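Local coordinates for protein abietadiene synthase, chloroplastic (Abies grandis, PDB 3S9V) that belongs to the terpene synthase family, combining an N-terminal terpene synthase domain with a helical metal-binding domain of the same family, at residues D549-F553 with Q567-M572; L497-R503 with V535-L540; S556-L562 with F576-Y580. All coordinates share one frame; numbering follows the deposited sequence.

Contact 1: D549-F553 with Q567-M572; sequences DLKLF and QMPQQM
Gln567 meets Leu552 at the start of the 567-572 segment. The two side chains cross at about a right angle, with Leu552 CD1 lying 3.9 Å from Gln567 CB. The same methyl is modelled even nearer to the carbonyl O of Gln567; that approach is too short for ordinary packing, so its exact value is doubtful. At Met568 the chain is extended beyond CG and reaches the first segment twice. Its CG lies 4.1 Å from Leu552 CD1, while its CE comes to 3.8 Å from Leu552 O. Pro569 takes the N-cap position of helix 570-594 and sets its ring CG 3.3 Å from OD2 of Asp549, a contact of a carboxylate oxygen with a ring carbon. The next residue to meet the first helix is Met572. It swings its CG to the far side of CB from the backbone N (chi1 -171°), and a bend at chi3 (135°) brings CE to the side of the helix near Leu552 and Phe553. There Met572 CE packs 3.5 Å from Leu552 CB and 3.4 Å from Phe553 CB; its still closer approaches to the helix backbone are doubtful. Further back, Met572 CG sits at the edge of the Phe553 ring, 4.0 Å from CD2. No hydrogen bond joins the segments, so methyl, thioether and ring packing carries the contact. In register, the nearest CA pairs are Asp549 with Met568 (6.8 Å) and Phe553 with Met572. The N-terminal end of helix 570-594, with the loop before it, thus packs on helix 547-559 in the all-helical metal-binding domain of a terpene synthase.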
loop_
_atom_site.group_PDB
_atom_site.type_symbol
_atom_site.label_atom_id
_atom_site.label_comp_id
_atom_site.label_asym_id
_atom_site.label_seq_id
_atom_site.Cartn_x
_atom_site.Cartn_y
_atom_site.Cartn_z
ATOM N N ASP A 549 -35.595 -36.466 -0.050
ATOM C CA ASP A 549 -34.567 -36.738 -1.048
ATOM C C ASP A 549 -33.201 -36.214 -0.590
ATOM O O ASP A 549 -32.184 -36.915 -0.697
ATOM C CB ASP A 549 -34.938 -36.097 -2.393
ATOM C CG ASP A 549 -35.995 -36.888 -3.152
ATOM O OD1 ASP A 549 -36.314 -38.025 -2.734
ATOM O OD2 ASP A 549 -36.499 -36.377 -4.177
ATOM N N LEU A 550 -33.183 -34.981 -0.090
ATOM C CA LEU A 550 -31.950 -34.366 0.392
ATOM C C LEU A 550 -31.332 -35.240 1.473
ATOM O O LEU A 550 -30.105 -35.343 1.583
ATOM C CB LEU A 550 -32.229 -32.966 0.958
ATOM C CG LEU A 550 -32.707 -31.919 -0.051
ATOM C CD1 LEU A 550 -32.893 -30.582 0.647
ATOM C CD2 LEU A 550 -31.693 -31.789 -1.170
ATOM N N LYS A 551 -32.191 -35.868 2.269
ATOM C CA LYS A 551 -31.735 -36.734 3.342
ATOM C C LYS A 551 -30.915 -37.922 2.822
ATOM O O LYS A 551 -30.054 -38.449 3.532
ATOM C CB LYS A 551 -32.923 -37.242 4.150
ATOM C CG LYS A 551 -32.502 -37.996 5.387
ATOM C CD LYS A 551 -33.669 -38.671 6.073
ATOM C CE LYS A 551 -33.158 -39.578 7.179
ATOM N NZ LYS A 551 -32.139 -40.542 6.660
ATOM N N LEU A 552 -31.180 -38.346 1.591
ATOM C CA LEU A 552 -30.431 -39.451 1.012
ATOM C C LEU A 552 -29.007 -38.979 0.752
ATOM O O LEU A 552 -28.051 -39.719 0.979
ATOM C CB LEU A 552 -31.060 -39.909 -0.307
ATOM C CG LEU A 552 -32.502 -40.417 -0.277
ATOM C CD1 LEU A 552 -32.970 -40.638 -1.709
ATOM C CD2 LEU A 552 -32.599 -41.704 0.531
ATOM N N PHE A 553 -28.865 -37.743 0.280
ATOM C CA PHE A 553 -27.539 -37.197 0.011
ATOM C C PHE A 553 -26.761 -37.083 1.324
ATOM O O PHE A 553 -25.626 -37.556 1.433
ATOM C CB PHE A 553 -27.654 -35.824 -0.666
ATOM C CG PHE A 553 -26.383 -35.374 -1.354
ATOM C CD1 PHE A 553 -25.322 -34.835 -0.625
ATOM C CD2 PHE A 553 -26.243 -35.505 -2.740
ATOM C CE1 PHE A 553 -24.146 -34.434 -1.263
ATOM C CE2 PHE A 553 -25.069 -35.108 -3.386
ATOM C CZ PHE A 553 -24.020 -34.572 -2.645
ATOM N N GLN A 567 -32.008 -44.884 -4.821
ATOM C CA GLN A 567 -33.202 -44.212 -4.309
ATOM C C GLN A 567 -33.145 -42.720 -4.610
ATOM O O GLN A 567 -33.983 -41.962 -4.135
ATOM C CB GLN A 567 -33.316 -44.402 -2.794
ATOM C CG GLN A 567 -33.347 -45.850 -2.351
ATOM C CD GLN A 567 -33.339 -46.006 -0.844
ATOM O OE1 GLN A 567 -34.174 -45.432 -0.145
ATOM N NE2 GLN A 567 -32.396 -46.790 -0.336
ATOM N N MET A 568 -32.163 -42.309 -5.406
ATOM C CA MET A 568 -31.972 -40.900 -5.732
ATOM C C MET A 568 -32.542 -40.417 -7.051
ATOM O O MET A 568 -32.524 -41.131 -8.054
ATOM C CB MET A 568 -30.477 -40.553 -5.733
ATOM C CG MET A 568 -29.828 -40.425 -4.370
ATOM S SD MET A 568 -28.069 -39.949 -4.473
ATOM C CE MET A 568 -27.574 -40.326 -2.772
ATOM N N PRO A 569 -33.048 -39.174 -7.065
ATOM C CA PRO A 569 -33.613 -38.583 -8.276
ATOM C C PRO A 569 -32.494 -38.588 -9.315
ATOM O O PRO A 569 -31.317 -38.723 -8.964
ATOM C CB PRO A 569 -33.956 -37.162 -7.839
ATOM C CG PRO A 569 -34.280 -37.321 -6.390
ATOM C CD PRO A 569 -33.215 -38.274 -5.909
ATOM N N GLN A 570 -32.860 -38.431 -10.581
ATOM C CA GLN A 570 -31.894 -38.417 -11.672
ATOM C C GLN A 570 -30.708 -37.503 -11.378
ATOM O O GLN A 570 -29.582 -37.967 -11.203
ATOM C CB GLN A 570 -32.577 -37.963 -12.967
ATOM C CG GLN A 570 -31.629 -37.776 -14.139
ATOM C CD GLN A 570 -30.933 -39.064 -14.541
ATOM O OE1 GLN A 570 -30.036 -39.059 -15.387
ATOM N NE2 GLN A 570 -31.347 -40.178 -13.939
ATOM N N GLN A 571 -30.982 -36.205 -11.331
ATOM C CA GLN A 571 -29.971 -35.188 -11.074
ATOM C C GLN A 571 -29.143 -35.389 -9.800
ATOM O O GLN A 571 -27.918 -35.231 -9.821
ATOM C CB GLN A 571 -30.639 -33.811 -11.031
ATOM C CG GLN A 571 -31.259 -33.392 -12.349
ATOM C CD GLN A 571 -30.215 -33.110 -13.403
ATOM O OE1 GLN A 571 -29.496 -32.112 -13.328
ATOM N NE2 GLN A 571 -30.114 -33.993 -14.390
ATOM N N MET A 572 -29.801 -35.731 -8.696
ATOM C CA MET A 572 -29.096 -35.921 -7.433
ATOM C C MET A 572 -28.055 -37.044 -7.525
ATOM O O MET A 572 -26.930 -36.903 -7.043
ATOM C CB MET A 572 -30.101 -36.216 -6.305
ATOM C CG MET A 572 -29.497 -36.228 -4.905
ATOM S SD MET A 572 -30.685 -36.387 -3.537
ATOM C CE MET A 572 -29.864 -37.589 -2.570
#

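Contact 2: L497-R503 with V535-L540; sequences LNFTRER and VILDDL
Phe499 reaches across to helix 521-541 and packs against Ile536, Asp539 and Leu540. Its chi1 of 57° puts CG between the backbone N and the carbonyl carbon, and from CB the ring is directed at one turn of the helix. CD2 is the first ring atom to arrive, 3.7 Å from Asp539 CB, which lies near the ring plane at the edge. Next along that edge, CE2 comes 3.2 Å from the carbonyl O of Ile536, an oxygen that already accepts the helical bond from Leu540 N; CE2 also touches Ile536 CG2. At the tip, CZ lies 3.9 Å from Leu540 CD1. This methyl sits over one face, 4.1 Å from the ring centroid and 20° off the normal, which meets the geometry of a CH-pi contact. Thr500 CG2 lies on the opposite face, so the ring is held between a helix methyl and its own sequence neighbour. The polar link comes from Thr500: a chi1 of -174° carries OG1 across CB from the main-chain nitrogen, and the hydroxyl donates to Asp539 OD2 at 2.8 Å, meeting the oxygen nearly along its C-O bond. Arg503 NH2 stands 4.2 Å from the same OD2, near the guanidinium plane but beyond salt-bridge range. Leu497 CD1 rests 3.9 Å from Ile536 CG2. Asp538 and Asp539 open the sequence DDLYD, which matches the aspartate-rich DDxxD motif of class I terpene synthases, associated in that family with metal binding. The irregular 497-503 segment thus packs on the C-terminal end of helix 521-541, where the motif begins, and bonds to its second aspartate.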
loop_
_atom_site.group_PDB
_atom_site.type_symbol
_atom_site.label_atom_id
_atom_site.label_comp_id
_atom_site.label_asym_id
_atom_site.label_seq_id
_atom_site.Cartn_x
_atom_site.Cartn_y
_atom_site.Cartn_z
ATOM N N LEU A 497 -25.924 -31.661 -15.013
ATOM C CA LEU A 497 -26.643 -30.920 -13.981
ATOM C C LEU A 497 -27.319 -29.690 -14.577
ATOM O O LEU A 497 -26.659 -28.830 -15.157
ATOM C CB LEU A 497 -25.676 -30.490 -12.876
ATOM C CG LEU A 497 -24.816 -31.598 -12.264
ATOM C CD1 LEU A 497 -23.899 -31.002 -11.207
ATOM C CD2 LEU A 497 -25.705 -32.673 -11.667
ATOM N N ASN A 498 -28.635 -29.606 -14.425
ATOM C CA ASN A 498 -29.385 -28.485 -14.967
ATOM C C ASN A 498 -29.869 -27.518 -13.897
ATOM O O ASN A 498 -30.575 -26.554 -14.201
ATOM C CB ASN A 498 -30.582 -29.002 -15.767
ATOM C CG ASN A 498 -31.441 -29.967 -14.971
ATOM O OD1 ASN A 498 -31.911 -29.647 -13.878
ATOM N ND2 ASN A 498 -31.649 -31.159 -15.519
ATOM N N PHE A 499 -29.496 -27.770 -12.647
ATOM C CA PHE A 499 -29.916 -26.902 -11.549
ATOM C C PHE A 499 -28.813 -25.943 -11.130
ATOM O O PHE A 499 -28.984 -25.160 -10.192
ATOM C CB PHE A 499 -30.340 -27.732 -10.340
ATOM C CG PHE A 499 -29.276 -28.658 -9.840
ATOM C CD1 PHE A 499 -29.131 -29.928 -10.385
ATOM C CD2 PHE A 499 -28.406 -28.256 -8.832
ATOM C CE1 PHE A 499 -28.135 -30.788 -9.932
ATOM C CE2 PHE A 499 -27.405 -29.106 -8.372
ATOM C CZ PHE A 499 -27.269 -30.374 -8.922
ATOM N N THR A 500 -27.682 -26.005 -11.821
ATOM C CA THR A 500 -26.566 -25.126 -11.507
ATOM C C THR A 500 -25.791 -24.719 -12.759
ATOM O O THR A 500 -25.512 -25.545 -13.633
ATOM C CB THR A 500 -25.597 -25.790 -10.497
ATOM O OG1 THR A 500 -24.590 -24.844 -10.115
ATOM C CG2 THR A 500 -24.933 -27.022 -11.108
ATOM N N ARG A 501 -25.457 -23.433 -12.833
ATOM C CA ARG A 501 -24.719 -22.872 -13.960
ATOM C C ARG A 501 -23.208 -23.056 -13.812
ATOM O O ARG A 501 -22.617 -22.638 -12.814
ATOM C CB ARG A 501 -25.037 -21.382 -14.103
ATOM C CG ARG A 501 -24.998 -20.623 -12.789
ATOM C CD ARG A 501 -24.582 -19.181 -12.999
ATOM N NE ARG A 501 -23.244 -19.102 -13.577
ATOM C CZ ARG A 501 -22.541 -17.980 -13.699
ATOM N NH1 ARG A 501 -23.048 -16.828 -13.279
ATOM N NH2 ARG A 501 -21.330 -18.011 -14.238
ATOM N N GLU A 502 -22.598 -23.683 -14.815
ATOM C CA GLU A 502 -21.159 -23.932 -14.833
ATOM C C GLU A 502 -20.399 -22.608 -14.735
ATOM O O GLU A 502 -20.809 -21.610 -15.332
ATOM C CB GLU A 502 -20.786 -24.668 -16.125
ATOM C CG GLU A 502 -19.308 -24.987 -16.284
ATOM C CD GLU A 502 -18.487 -23.815 -16.794
ATOM O OE1 GLU A 502 -17.245 -23.943 -16.833
ATOM O OE2 GLU A 502 -19.077 -22.775 -17.161
ATOM N N ARG A 503 -19.297 -22.601 -13.984
ATOM C CA ARG A 503 -18.492 -21.390 -13.810
ATOM C C ARG A 503 -17.127 -21.644 -13.170
ATOM O O ARG A 503 -16.734 -20.963 -12.217
ATOM C CB ARG A 503 -19.274 -20.370 -12.981
ATOM C CG ARG A 503 -19.991 -20.967 -11.785
ATOM C CD ARG A 503 -20.889 -19.934 -11.126
ATOM N NE ARG A 503 -21.895 -20.551 -10.267
ATOM C CZ ARG A 503 -22.930 -19.903 -9.745
ATOM N NH1 ARG A 503 -23.101 -18.610 -9.991
ATOM N NH2 ARG A 503 -23.806 -20.550 -8.988
ATOM N N VAL A 535 -21.228 -24.707 -4.343
ATOM C CA VAL A 535 -22.195 -23.999 -5.182
ATOM C C VAL A 535 -23.249 -24.970 -5.697
ATOM O O VAL A 535 -24.446 -24.684 -5.642
ATOM C CB VAL A 535 -21.509 -23.320 -6.391
ATOM C CG1 VAL A 535 -22.547 -22.929 -7.443
ATOM C CG2 VAL A 535 -20.758 -22.090 -5.923
ATOM N N ILE A 536 -22.788 -26.117 -6.190
ATOM C CA ILE A 536 -23.658 -27.163 -6.721
ATOM C C ILE A 536 -24.613 -27.697 -5.650
ATOM O O ILE A 536 -25.823 -27.808 -5.881
ATOM C CB ILE A 536 -22.816 -28.350 -7.281
ATOM C CG1 ILE A 536 -22.063 -27.916 -8.545
ATOM C CG2 ILE A 536 -23.708 -29.539 -7.586
ATOM C CD1 ILE A 536 -21.099 -28.975 -9.061
ATOM N N LEU A 537 -24.068 -28.034 -4.484
ATOM C CA LEU A 537 -24.881 -28.558 -3.395
ATOM C C LEU A 537 -25.795 -27.475 -2.831
ATOM O O LEU A 537 -26.901 -27.759 -2.368
ATOM C CB LEU A 537 -23.989 -29.141 -2.294
ATOM C CG LEU A 537 -23.144 -30.341 -2.744
ATOM C CD1 LEU A 537 -22.397 -30.935 -1.557
ATOM C CD2 LEU A 537 -24.040 -31.389 -3.361
ATOM N N ASP A 538 -25.336 -26.231 -2.885
ATOM C CA ASP A 538 -26.141 -25.121 -2.399
ATOM C C ASP A 538 -27.406 -25.045 -3.250
ATOM O O ASP A 538 -28.505 -24.856 -2.725
ATOM C CB ASP A 538 -25.373 -23.806 -2.519
ATOM C CG ASP A 538 -26.059 -22.667 -1.805
ATOM O OD1 ASP A 538 -25.630 -21.508 -1.980
ATOM O OD2 ASP A 538 -27.025 -22.932 -1.060
ATOM N N ASP A 539 -27.248 -25.185 -4.566
ATOM C CA ASP A 539 -28.396 -25.138 -5.467
ATOM C C ASP A 539 -29.268 -26.377 -5.259
ATOM O O ASP A 539 -30.499 -26.296 -5.273
ATOM C CB ASP A 539 -27.951 -25.067 -6.936
ATOM C CG ASP A 539 -27.221 -23.772 -7.275
ATOM O OD1 ASP A 539 -27.579 -22.709 -6.717
ATOM O OD2 ASP A 539 -26.298 -23.814 -8.120
ATOM N N LEU A 540 -28.623 -27.523 -5.060
ATOM C CA LEU A 540 -29.341 -28.769 -4.843
ATOM C C LEU A 540 -30.252 -28.666 -3.618
ATOM O O LEU A 540 -31.453 -28.895 -3.716
ATOM C CB LEU A 540 -28.357 -29.924 -4.653
ATOM C CG LEU A 540 -29.013 -31.305 -4.660
ATOM C CD1 LEU A 540 -29.595 -31.569 -6.058
ATOM C CD2 LEU A 540 -27.998 -32.376 -4.290
#

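Contact 3: S556-L562 with F576-Y580; sequences SVKRWDL and FVGFY
Ser556 and Val557 on helix 547-559, with Trp560 to Leu562 in the turn leaving it, pack on three aromatic residues of helix 570-594, part of the all-helical terpene synthase fold. The two helix axes run nearly parallel, but the chain doubles back at Leu562, whose nearest CA is that of Val577. Ser556 CB lies over one face of the Phe576 ring, 3.7 Å from its centroid and 28° off the normal, so it is the CH2 that meets the ring, while OG bonds to Leu552 O in its own helix. At the edge of that ring come Val557 CG2, Asp561 O and Leu562 CD2. Trp560 leaves the helix with positive phi (52°), and its indole lies against Tyr580, with Tyr580 CE2 over one face. The five-membered ring and the phenol ring are inclined at 39° with centroids 4.9 Å apart. Trp560 NE1 finds its acceptor beyond the pair, in Asn584 OD1. Trp560 CZ3 lies 3.7 Å from Phe579 CE2, an atom that Val557 CG2 also touches. Leu562 then bridges two rings through one methyl: CD2 reaches Phe576 CE2 at 3.8 Å and lies over a face of Tyr580, 4.0 Å from the ring centroid.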
loop_
_atom_site.group_PDB
_atom_site.type_symbol
_atom_site.label_atom_id
_atom_site.label_comp_id
_atom_site.label_asym_id
_atom_site.label_seq_id
_atom_site.Cartn_x
_atom_site.Cartn_y
_atom_site.Cartn_z
ATOM N N SER A 556 -25.825 -40.436 2.525
ATOM C CA SER A 556 -24.808 -41.046 1.676
ATOM C C SER A 556 -23.435 -40.576 2.130
ATOM O O SER A 556 -22.500 -41.369 2.229
ATOM C CB SER A 556 -25.016 -40.662 0.206
ATOM O OG SER A 556 -26.238 -41.171 -0.306
ATOM N N VAL A 557 -23.323 -39.280 2.402
ATOM C CA VAL A 557 -22.064 -38.696 2.848
ATOM C C VAL A 557 -21.655 -39.263 4.211
ATOM O O VAL A 557 -20.472 -39.482 4.469
ATOM C CB VAL A 557 -22.177 -37.155 2.943
ATOM C CG1 VAL A 557 -20.869 -36.561 3.404
ATOM C CG2 VAL A 557 -22.564 -36.581 1.593
ATOM N N LYS A 558 -22.634 -39.515 5.074
ATOM C CA LYS A 558 -22.350 -40.058 6.395
ATOM C C LYS A 558 -21.776 -41.484 6.368
ATOM O O LYS A 558 -20.782 -41.776 7.043
ATOM C CB LYS A 558 -23.613 -40.051 7.255
ATOM C CG LYS A 558 -23.373 -40.579 8.661
ATOM C CD LYS A 558 -24.667 -40.905 9.391
ATOM C CE LYS A 558 -24.373 -41.481 10.771
ATOM N NZ LYS A 558 -25.605 -41.947 11.459
ATOM N N ARG A 559 -22.408 -42.378 5.613
ATOM C CA ARG A 559 -21.919 -43.753 5.543
ATOM C C ARG A 559 -20.820 -43.887 4.480
ATOM O O ARG A 559 -20.061 -44.854 4.469
ATOM C CB ARG A 559 -23.078 -44.715 5.254
ATOM C CG ARG A 559 -23.885 -44.364 4.031
ATOM C CD ARG A 559 -24.942 -45.415 3.717
ATOM N NE ARG A 559 -26.081 -45.396 4.632
ATOM C CZ ARG A 559 -27.208 -46.074 4.425
ATOM N NH1 ARG A 559 -27.341 -46.821 3.336
ATOM N NH2 ARG A 559 -28.206 -46.005 5.296
ATOM N N TRP A 560 -20.743 -42.888 3.606
ATOM C CA TRP A 560 -19.762 -42.819 2.525
ATOM C C TRP A 560 -19.674 -44.057 1.626
ATOM O O TRP A 560 -18.631 -44.710 1.549
ATOM C CB TRP A 560 -18.374 -42.474 3.092
ATOM C CG TRP A 560 -17.405 -41.983 2.050
ATOM C CD1 TRP A 560 -16.426 -42.707 1.434
ATOM C CD2 TRP A 560 -17.392 -40.689 1.435
ATOM N NE1 TRP A 560 -15.809 -41.950 0.470
ATOM C CE2 TRP A 560 -16.382 -40.706 0.449
ATOM C CE3 TRP A 560 -18.138 -39.518 1.619
ATOM C CZ2 TRP A 560 -16.098 -39.599 -0.352
ATOM C CZ3 TRP A 560 -17.856 -38.416 0.824
ATOM C CH2 TRP A 560 -16.843 -38.466 -0.152
ATOM N N ASP A 561 -20.780 -44.370 0.951
ATOM C CA ASP A 561 -20.845 -45.491 0.015
ATOM C C ASP A 561 -21.893 -45.170 -1.042
ATOM O O ASP A 561 -22.403 -44.047 -1.089
ATOM C CB ASP A 561 -21.195 -46.811 0.721
ATOM C CG ASP A 561 -22.562 -46.786 1.386
ATOM O OD1 ASP A 561 -23.519 -46.250 0.786
ATOM O OD2 ASP A 561 -22.681 -47.324 2.506
ATOM N N LEU A 562 -22.213 -46.145 -1.888
ATOM C CA LEU A 562 -23.200 -45.944 -2.941
ATOM C C LEU A 562 -24.447 -46.787 -2.699
ATOM O O LEU A 562 -25.117 -47.196 -3.641
ATOM C CB LEU A 562 -22.592 -46.305 -4.301
ATOM C CG LEU A 562 -21.294 -45.583 -4.672
ATOM C CD1 LEU A 562 -20.804 -46.064 -6.027
ATOM C CD2 LEU A 562 -21.528 -44.084 -4.698
ATOM N N PHE A 576 -24.130 -36.640 -6.673
ATOM C CA PHE A 576 -23.432 -37.392 -5.642
ATOM C C PHE A 576 -22.263 -38.229 -6.169
ATOM O O PHE A 576 -21.161 -38.166 -5.620
ATOM C CB PHE A 576 -24.388 -38.315 -4.880
ATOM C CG PHE A 576 -23.728 -39.026 -3.738
ATOM C CD1 PHE A 576 -23.350 -38.327 -2.598
ATOM C CD2 PHE A 576 -23.403 -40.376 -3.832
ATOM C CE1 PHE A 576 -22.649 -38.956 -1.570
ATOM C CE2 PHE A 576 -22.704 -41.016 -2.808
ATOM C CZ PHE A 576 -22.323 -40.302 -1.675
ATOM N N VAL A 577 -22.500 -39.022 -7.215
ATOM C CA VAL A 577 -21.439 -39.854 -7.777
ATOM C C VAL A 577 -20.218 -38.975 -8.026
ATOM O O VAL A 577 -19.099 -39.343 -7.664
ATOM C CB VAL A 577 -21.882 -40.538 -9.102
ATOM C CG1 VAL A 577 -20.709 -41.268 -9.737
ATOM C CG2 VAL A 577 -23.006 -41.533 -8.821
ATOM N N GLY A 578 -20.448 -37.812 -8.633
ATOM C CA GLY A 578 -19.364 -36.882 -8.891
ATOM C C GLY A 578 -18.726 -36.440 -7.581
ATOM O O GLY A 578 -17.504 -36.419 -7.453
ATOM N N PHE A 579 -19.559 -36.097 -6.603
ATOM C CA PHE A 579 -19.087 -35.664 -5.290
ATOM C C PHE A 579 -18.182 -36.739 -4.689
ATOM O O PHE A 579 -17.069 -36.456 -4.256
ATOM C CB PHE A 579 -20.289 -35.412 -4.366
ATOM C CG PHE A 579 -19.919 -34.963 -2.972
ATOM C CD1 PHE A 579 -19.567 -33.645 -2.718
ATOM C CD2 PHE A 579 -19.950 -35.860 -1.906
ATOM C CE1 PHE A 579 -19.254 -33.224 -1.425
ATOM C CE2 PHE A 579 -19.636 -35.449 -0.607
ATOM C CZ PHE A 579 -19.289 -34.129 -0.368
ATOM N N TYR A 580 -18.679 -37.973 -4.676
ATOM C CA TYR A 580 -17.966 -39.136 -4.142
ATOM C C TYR A 580 -16.646 -39.415 -4.880
ATOM O O TYR A 580 -15.613 -39.662 -4.254
ATOM C CB TYR A 580 -18.898 -40.355 -4.219
ATOM C CG TYR A 580 -18.324 -41.703 -3.803
ATOM C CD1 TYR A 580 -17.908 -42.636 -4.761
ATOM C CD2 TYR A 580 -18.282 -42.078 -2.462
ATOM C CE1 TYR A 580 -17.474 -43.918 -4.388
ATOM C CE2 TYR A 580 -17.850 -43.350 -2.080
ATOM C CZ TYR A 580 -17.451 -44.266 -3.047
ATOM O OH TYR A 580 -17.041 -45.525 -2.657
#

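From the N terminus, contact 2 comes first: segment 497-503, after helix 461-491, meets helix 521-541, closing a 31-residue loop that contains helix 504-514 and the start of helix 521-541. It is complete before contact 1 opens. Contacts 1 and 3 then cross, because their segments alternate along the chain (549-553, 556-562, 567-572, 576-580). Both join helix 547-559 to helix 570-594, at successive levels, while the connection between the helices runs back alongside them. Their centres are 11 Å apart, and Phe553 meets Phe576 edge-to-face. Contact 2 is tied to contact 1 through Gln571 OE1, which probably accepts a hydrogen bond from Asn498 N, and to both others through Leu537, touching Phe553 and Phe579.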